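Local coordinates for carbohydrate-binding protein (Flavonifractor plautii, PDB 6N1B), which probably removes the acetyl group from the terminal N-acetylgalactosamine of the blood group A antigen, a step towards converting A to O type blood, at residues F258-H272 and V285-D297. Residues are numbered along the deposited sequence; the frame is centred on the assembly and turned at random.
Sequences FLGLDENGQQLAPWH and VCISQCFAGRNPD. With CA (calcium ion), chain C; GLA (alpha-D-galactopyranose), chain B.
Ala269 and Phe291 form an antiparallel hydrogen-bonded pair in the hairpin of strands 269-278 and 283-291. Ala269 N bonds Phe291 O at 2.9 Å. Past the non-hydrogen-bonded pair Pro270-Cys290 the register slips by one, a classic beta bulge. Two residues, Trp271 and His272, stand across from the single Gln289. Gln289 O accepts from Trp271 N at 2.9 Å and from His272 N at 3.3 Å.

Pro296 CG sits over one face of the Trp271 indole, 3.8 Å from the centroid of the five-membered ring. The opposite face carries His272 ND1. The Gln289 amide meets the indole edge at CD1, its plane turned 80° from the ring; Gln289 NE2 is hydrogen-bonded to Ser299 OG. Ala269 CB lies over one face of Phe291; the Asn295-Pro296 peptide covers the other.

In apolar packing, Leu259 CD1 reaches Cys290 CB at 3.6 Å, and Phe258 CZ touches Cys286 SG.

The bulge residues line the glycan pocket and the calcium site. Trp271 CG is anti to the backbone N (chi1 -180°), which brings CH2 within 3.6 Å of O5 of the alpha-galactose. Trp271 NE1 is hydrogen-bonded to Tyr335 OH. His272 ND1 meets Trp271 O at 2.7 Å, from above the carbonyl plane. With calcium on NE2 at 2.1 Å, beside Asp120, the imidazole is held from two sides of its edge. The bulge lets two consecutive side chains run alongside Gln289 the same way, one to the sugar and one to calcium.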
loop_
_atom_site.group_PDB
_atom_site.type_symbol
_atom_site.label_atom_id
_atom_site.label_comp_id
_atom_site.label_asym_id
_atom_site.label_seq_id
_atom_site.Cartn_x
_atom_site.Cartn_y
_atom_site.Cartn_z
ATOM N N PHE A 258 -10.652 14.085 6.251
ATOM C CA PHE A 258 -9.829 13.233 5.382
ATOM C C PHE A 258 -10.188 13.360 3.954
ATOM O O PHE A 258 -9.261 13.554 3.087
ATOM C CB PHE A 258 -9.913 11.796 5.904
ATOM C CG PHE A 258 -8.950 10.856 5.233
ATOM C CD1 PHE A 258 -7.593 11.020 5.403
ATOM C CD2 PHE A 258 -9.409 9.850 4.379
ATOM C CE1 PHE A 258 -6.671 10.168 4.812
ATOM C CE2 PHE A 258 -8.483 8.997 3.780
ATOM C CZ PHE A 258 -7.158 9.133 3.992
ATOM N N LEU A 259 -11.460 13.278 3.619
ATOM C CA LEU A 259 -11.939 13.413 2.264
ATOM C C LEU A 259 -13.102 14.414 2.194
ATOM O O LEU A 259 -13.759 14.639 3.236
ATOM C CB LEU A 259 -12.413 12.109 1.671
ATOM C CG LEU A 259 -11.293 11.078 1.459
ATOM C CD1 LEU A 259 -11.904 9.640 1.395
ATOM C CD2 LEU A 259 -10.489 11.367 0.179
ATOM N N GLY A 260 -13.340 14.964 1.055
ATOM C CA GLY A 260 -14.352 15.953 0.832
ATOM C C GLY A 260 -15.387 15.524 -0.206
ATOM O O GLY A 260 -15.733 14.353 -0.299
ATOM N N LEU A 261 -15.857 16.570 -0.906
ATOM C CA LEU A 261 -16.876 16.351 -1.923
ATOM C C LEU A 261 -16.241 16.090 -3.304
ATOM O O LEU A 261 -15.217 16.693 -3.626
ATOM C CB LEU A 261 -17.783 17.540 -1.959
ATOM C CG LEU A 261 -18.435 18.000 -0.603
ATOM C CD1 LEU A 261 -19.471 19.105 -0.831
ATOM C CD2 LEU A 261 -18.998 16.867 0.193
ATOM N N ASP A 262 -16.966 15.275 -4.096
ATOM C CA ASP A 262 -16.566 15.033 -5.465
ATOM C C ASP A 262 -17.194 16.065 -6.403
ATOM O O ASP A 262 -17.746 17.079 -5.963
ATOM C CB ASP A 262 -16.881 13.576 -5.851
ATOM C CG ASP A 262 -18.375 13.248 -5.989
ATOM O OD1 ASP A 262 -19.170 14.223 -5.981
ATOM O OD2 ASP A 262 -18.608 12.052 -6.191
ATOM N N GLU A 263 -17.063 15.826 -7.714
ATOM C CA GLU A 263 -17.528 16.847 -8.689
ATOM C C GLU A 263 -19.043 17.004 -8.766
ATOM O O GLU A 263 -19.531 17.962 -9.295
ATOM C CB GLU A 263 -17.010 16.470 -10.138
ATOM C CG GLU A 263 -15.595 16.787 -10.278
ATOM C CD GLU A 263 -15.305 17.675 -11.573
ATOM O OE1 GLU A 263 -15.306 18.974 -11.519
ATOM O OE2 GLU A 263 -15.114 17.077 -12.682
ATOM N N ASN A 264 -19.776 16.058 -8.148
ATOM C CA ASN A 264 -21.221 16.184 -7.946
ATOM C C ASN A 264 -21.586 16.718 -6.574
ATOM O O ASN A 264 -22.792 16.750 -6.155
ATOM C CB ASN A 264 -21.852 14.785 -8.134
ATOM C CG ASN A 264 -21.619 14.285 -9.521
ATOM O OD1 ASN A 264 -21.778 15.031 -10.485
ATOM N ND2 ASN A 264 -21.363 12.997 -9.665
ATOM N N GLY A 265 -20.629 17.131 -5.814
ATOM C CA GLY A 265 -20.944 17.565 -4.489
ATOM C C GLY A 265 -21.264 16.501 -3.506
ATOM O O GLY A 265 -21.951 16.795 -2.517
ATOM N N GLN A 266 -20.834 15.242 -3.744
ATOM C CA GLN A 266 -21.196 14.051 -2.966
ATOM C C GLN A 266 -19.967 13.699 -2.108
ATOM O O GLN A 266 -18.828 13.726 -2.575
ATOM C CB GLN A 266 -21.539 12.822 -3.816
ATOM C CG GLN A 266 -22.573 12.842 -4.931
ATOM C CD GLN A 266 -23.649 13.496 -4.300
ATOM O OE1 GLN A 266 -24.143 12.911 -3.172
ATOM N NE2 GLN A 266 -24.386 14.359 -5.030
ATOM N N GLN A 267 -20.210 13.315 -0.825
ATOM C CA GLN A 267 -19.096 12.984 0.064
ATOM C C GLN A 267 -18.415 11.702 -0.346
ATOM O O GLN A 267 -19.046 10.734 -0.682
ATOM C CB GLN A 267 -19.717 12.869 1.465
ATOM C CG GLN A 267 -18.644 12.526 2.552
ATOM C CD GLN A 267 -17.618 13.566 2.790
ATOM O OE1 GLN A 267 -17.962 14.778 2.951
ATOM N NE2 GLN A 267 -16.318 13.153 2.840
ATOM N N LEU A 268 -17.095 11.733 -0.239
ATOM C CA LEU A 268 -16.276 10.532 -0.489
ATOM C C LEU A 268 -15.934 9.847 0.800
ATOM O O LEU A 268 -15.701 10.491 1.839
ATOM C CB LEU A 268 -14.986 10.975 -1.261
ATOM C CG LEU A 268 -15.263 11.497 -2.687
ATOM C CD1 LEU A 268 -14.140 12.379 -3.096
ATOM C CD2 LEU A 268 -15.411 10.304 -3.565
ATOM N N ALA A 269 -15.816 8.528 0.752
ATOM C CA ALA A 269 -15.465 7.704 1.886
ATOM C C ALA A 269 -14.208 6.901 1.589
ATOM O O ALA A 269 -13.962 6.518 0.435
ATOM C CB ALA A 269 -16.596 6.724 2.208
ATOM N N PRO A 270 -13.411 6.623 2.619
ATOM C CA PRO A 270 -12.156 5.938 2.412
ATOM C C PRO A 270 -12.368 4.434 2.233
ATOM O O PRO A 270 -13.181 3.799 2.870
ATOM C CB PRO A 270 -11.364 6.191 3.701
ATOM C CG PRO A 270 -12.481 6.359 4.758
ATOM C CD PRO A 270 -13.580 7.052 3.987
ATOM N N TRP A 271 -11.456 3.839 1.418
ATOM C CA TRP A 271 -11.234 2.393 1.433
ATOM C C TRP A 271 -9.841 2.024 1.850
ATOM O O TRP A 271 -9.610 1.335 2.868
ATOM C CB TRP A 271 -11.597 1.673 0.067
ATOM C CG TRP A 271 -11.363 0.186 0.120
ATOM C CD1 TRP A 271 -10.451 -0.531 -0.663
ATOM C CD2 TRP A 271 -11.926 -0.757 1.053
ATOM N NE1 TRP A 271 -10.497 -1.826 -0.314
ATOM C CE2 TRP A 271 -11.395 -2.031 0.714
ATOM C CE3 TRP A 271 -12.930 -0.682 2.045
ATOM C CZ2 TRP A 271 -11.708 -3.172 1.369
ATOM C CZ3 TRP A 271 -13.257 -1.859 2.697
ATOM C CH2 TRP A 271 -12.673 -3.095 2.396
ATOM N N HIS A 272 -8.822 2.454 1.086
ATOM C CA HIS A 272 -7.429 2.108 1.311
ATOM C C HIS A 272 -6.617 3.386 1.057
ATOM O O HIS A 272 -7.069 4.305 0.366
ATOM C CB HIS A 272 -6.956 0.948 0.423
ATOM C CG HIS A 272 -7.257 -0.410 0.847
ATOM N ND1 HIS A 272 -8.208 -0.753 1.782
ATOM C CD2 HIS A 272 -6.700 -1.587 0.436
ATOM C CE1 HIS A 272 -8.185 -2.080 1.957
ATOM N NE2 HIS A 272 -7.282 -2.626 1.166
ATOM N N VAL A 285 1.052 14.157 2.686
ATOM C CA VAL A 285 0.290 13.950 1.466
ATOM C C VAL A 285 -0.209 12.550 1.456
ATOM O O VAL A 285 0.493 11.630 1.776
ATOM C CB VAL A 285 1.150 14.302 0.225
ATOM C CG1 VAL A 285 0.328 14.096 -1.047
ATOM C CG2 VAL A 285 1.699 15.728 0.302
ATOM N N CYS A 286 -1.505 12.389 1.060
ATOM C CA CYS A 286 -2.113 11.045 1.031
ATOM C C CYS A 286 -2.856 10.848 -0.308
ATOM O O CYS A 286 -3.558 11.717 -0.793
ATOM C CB CYS A 286 -3.111 10.953 2.215
ATOM S SG CYS A 286 -4.095 9.407 2.175
ATOM N N ILE A 287 -2.600 9.639 -0.838
ATOM C CA ILE A 287 -3.414 9.156 -1.948
ATOM C C ILE A 287 -4.386 8.161 -1.362
ATOM O O ILE A 287 -4.010 7.115 -0.830
ATOM C CB ILE A 287 -2.485 8.508 -3.056
ATOM C CG1 ILE A 287 -1.682 9.560 -3.711
ATOM C CG2 ILE A 287 -3.362 7.805 -4.044
ATOM C CD1 ILE A 287 -0.806 9.066 -4.855
ATOM N N SER A 288 -5.665 8.501 -1.499
ATOM C CA SER A 288 -6.789 7.709 -0.960
ATOM C C SER A 288 -7.556 7.012 -2.099
ATOM O O SER A 288 -8.050 7.707 -3.005
ATOM C CB SER A 288 -7.749 8.659 -0.200
ATOM O OG SER A 288 -8.932 7.999 0.125
ATOM N N GLN A 289 -7.648 5.702 -2.024
ATOM C CA GLN A 289 -8.599 4.962 -2.853
ATOM C C GLN A 289 -9.932 5.077 -2.132
ATOM O O GLN A 289 -10.071 4.640 -0.974
ATOM C CB GLN A 289 -8.167 3.480 -2.922
ATOM C CG GLN A 289 -9.179 2.646 -3.666
ATOM C CD GLN A 289 -9.043 1.161 -3.437
ATOM O OE1 GLN A 289 -8.120 0.712 -2.735
ATOM N NE2 GLN A 289 -10.045 0.373 -3.950
ATOM N N CYS A 290 -10.906 5.728 -2.796
ATOM C CA CYS A 290 -12.131 6.193 -2.164
ATOM C C CYS A 290 -13.304 6.060 -3.072
ATOM O O CYS A 290 -13.147 5.733 -4.276
ATOM C CB CYS A 290 -11.939 7.604 -1.589
ATOM S SG CYS A 290 -11.515 8.825 -2.867
ATOM N N PHE A 291 -14.503 6.385 -2.594
ATOM C CA PHE A 291 -15.729 6.114 -3.333
ATOM C C PHE A 291 -16.862 6.968 -2.817
ATOM O O PHE A 291 -16.899 7.269 -1.581
ATOM C CB PHE A 291 -16.067 4.624 -3.298
ATOM C CG PHE A 291 -16.244 4.090 -1.902
ATOM C CD1 PHE A 291 -15.153 3.680 -1.150
ATOM C CD2 PHE A 291 -17.519 4.074 -1.333
ATOM C CE1 PHE A 291 -15.330 3.239 0.141
ATOM C CE2 PHE A 291 -17.680 3.610 -0.053
ATOM C CZ PHE A 291 -16.590 3.247 0.704
ATOM N N ALA A 292 -17.822 7.269 -3.673
ATOM C CA ALA A 292 -19.021 8.049 -3.274
ATOM C C ALA A 292 -20.244 7.180 -3.082
ATOM O O ALA A 292 -21.226 7.625 -2.460
ATOM C CB ALA A 292 -19.351 9.106 -4.327
ATOM N N GLY A 293 -20.191 5.927 -3.512
ATOM C CA GLY A 293 -21.373 5.054 -3.380
ATOM C C GLY A 293 -21.363 4.124 -2.179
ATOM O O GLY A 293 -20.817 4.483 -1.108
ATOM N N ARG A 294 -21.973 2.964 -2.347
ATOM C CA ARG A 294 -22.225 2.061 -1.234
ATOM C C ARG A 294 -20.986 1.213 -0.849
ATOM O O ARG A 294 -20.943 0.630 0.198
ATOM C CB ARG A 294 -23.401 1.091 -1.582
ATOM C CG ARG A 294 -24.783 1.762 -1.483
ATOM C CD ARG A 294 -25.985 0.821 -1.434
ATOM N NE ARG A 294 -25.813 -0.265 -2.389
ATOM C CZ ARG A 294 -26.303 -1.527 -2.256
ATOM N NH1 ARG A 294 -26.925 -1.956 -1.161
ATOM N NH2 ARG A 294 -26.105 -2.426 -3.202
ATOM N N ASN A 295 -20.036 1.087 -1.805
ATOM C CA ASN A 295 -18.860 0.291 -1.588
ATOM C C ASN A 295 -17.744 0.751 -2.567
ATOM O O ASN A 295 -17.987 1.590 -3.385
ATOM C CB ASN A 295 -19.202 -1.233 -1.662
ATOM C CG ASN A 295 -19.746 -1.584 -3.036
ATOM O OD1 ASN A 295 -19.220 -1.110 -4.043
ATOM N ND2 ASN A 295 -20.787 -2.317 -3.073
ATOM N N PRO A 296 -16.547 0.155 -2.418
ATOM C CA PRO A 296 -15.457 0.576 -3.342
ATOM C C PRO A 296 -15.519 0.125 -4.784
ATOM O O PRO A 296 -14.600 0.449 -5.504
ATOM C CB PRO A 296 -14.204 0.035 -2.679
ATOM C CG PRO A 296 -14.570 -0.221 -1.196
ATOM C CD PRO A 296 -16.033 -0.577 -1.278
ATOM N N ASP A 297 -16.609 -0.490 -5.236
ATOM C CA ASP A 297 -16.691 -0.779 -6.667
ATOM C C ASP A 297 -16.597 0.467 -7.473
ATOM O O ASP A 297 -17.194 1.490 -7.152
ATOM C CB ASP A 297 -17.981 -1.509 -7.005
ATOM C CG ASP A 297 -18.085 -2.914 -6.461
ATOM O OD1 ASP A 297 -17.073 -3.499 -6.003
ATOM O OD2 ASP A 297 -19.187 -3.492 -6.672
HETATM CA CA CA C . -6.866 -4.677 1.151
HETATM C C1 GLA B . -11.731 -7.118 0.722
HETATM C C2 GLA B . -10.229 -6.966 1.135
HETATM C C3 GLA B . -9.932 -7.896 2.323
HETATM C C4 GLA B . -10.926 -7.658 3.518
HETATM C C5 GLA B . -12.397 -7.650 2.998
HETATM C C6 GLA B . -13.341 -7.103 3.990
HETATM O O2 GLA B . -9.438 -7.379 -0.041
HETATM O O3 GLA B . -8.364 -7.802 2.765
HETATM O O4 GLA B . -10.558 -6.443 4.055
HETATM O O5 GLA B . -12.571 -6.699 1.858
HETATM O O6 GLA B . -14.765 -7.177 3.551
HETATM O O HOH W 1 -21.644 10.158 -1.389
HETATM O O HOH W 2 -8.785 5.904 1.900
HETATM O O HOH W 3 -8.353 -5.333 -0.016
HETATM O O HOH W 4 -5.473 -4.538 -0.484
HETATM O O HOH W 5 -6.839 -6.810 0.925
HETATM O O HOH W 6 -8.070 -4.850 2.915
#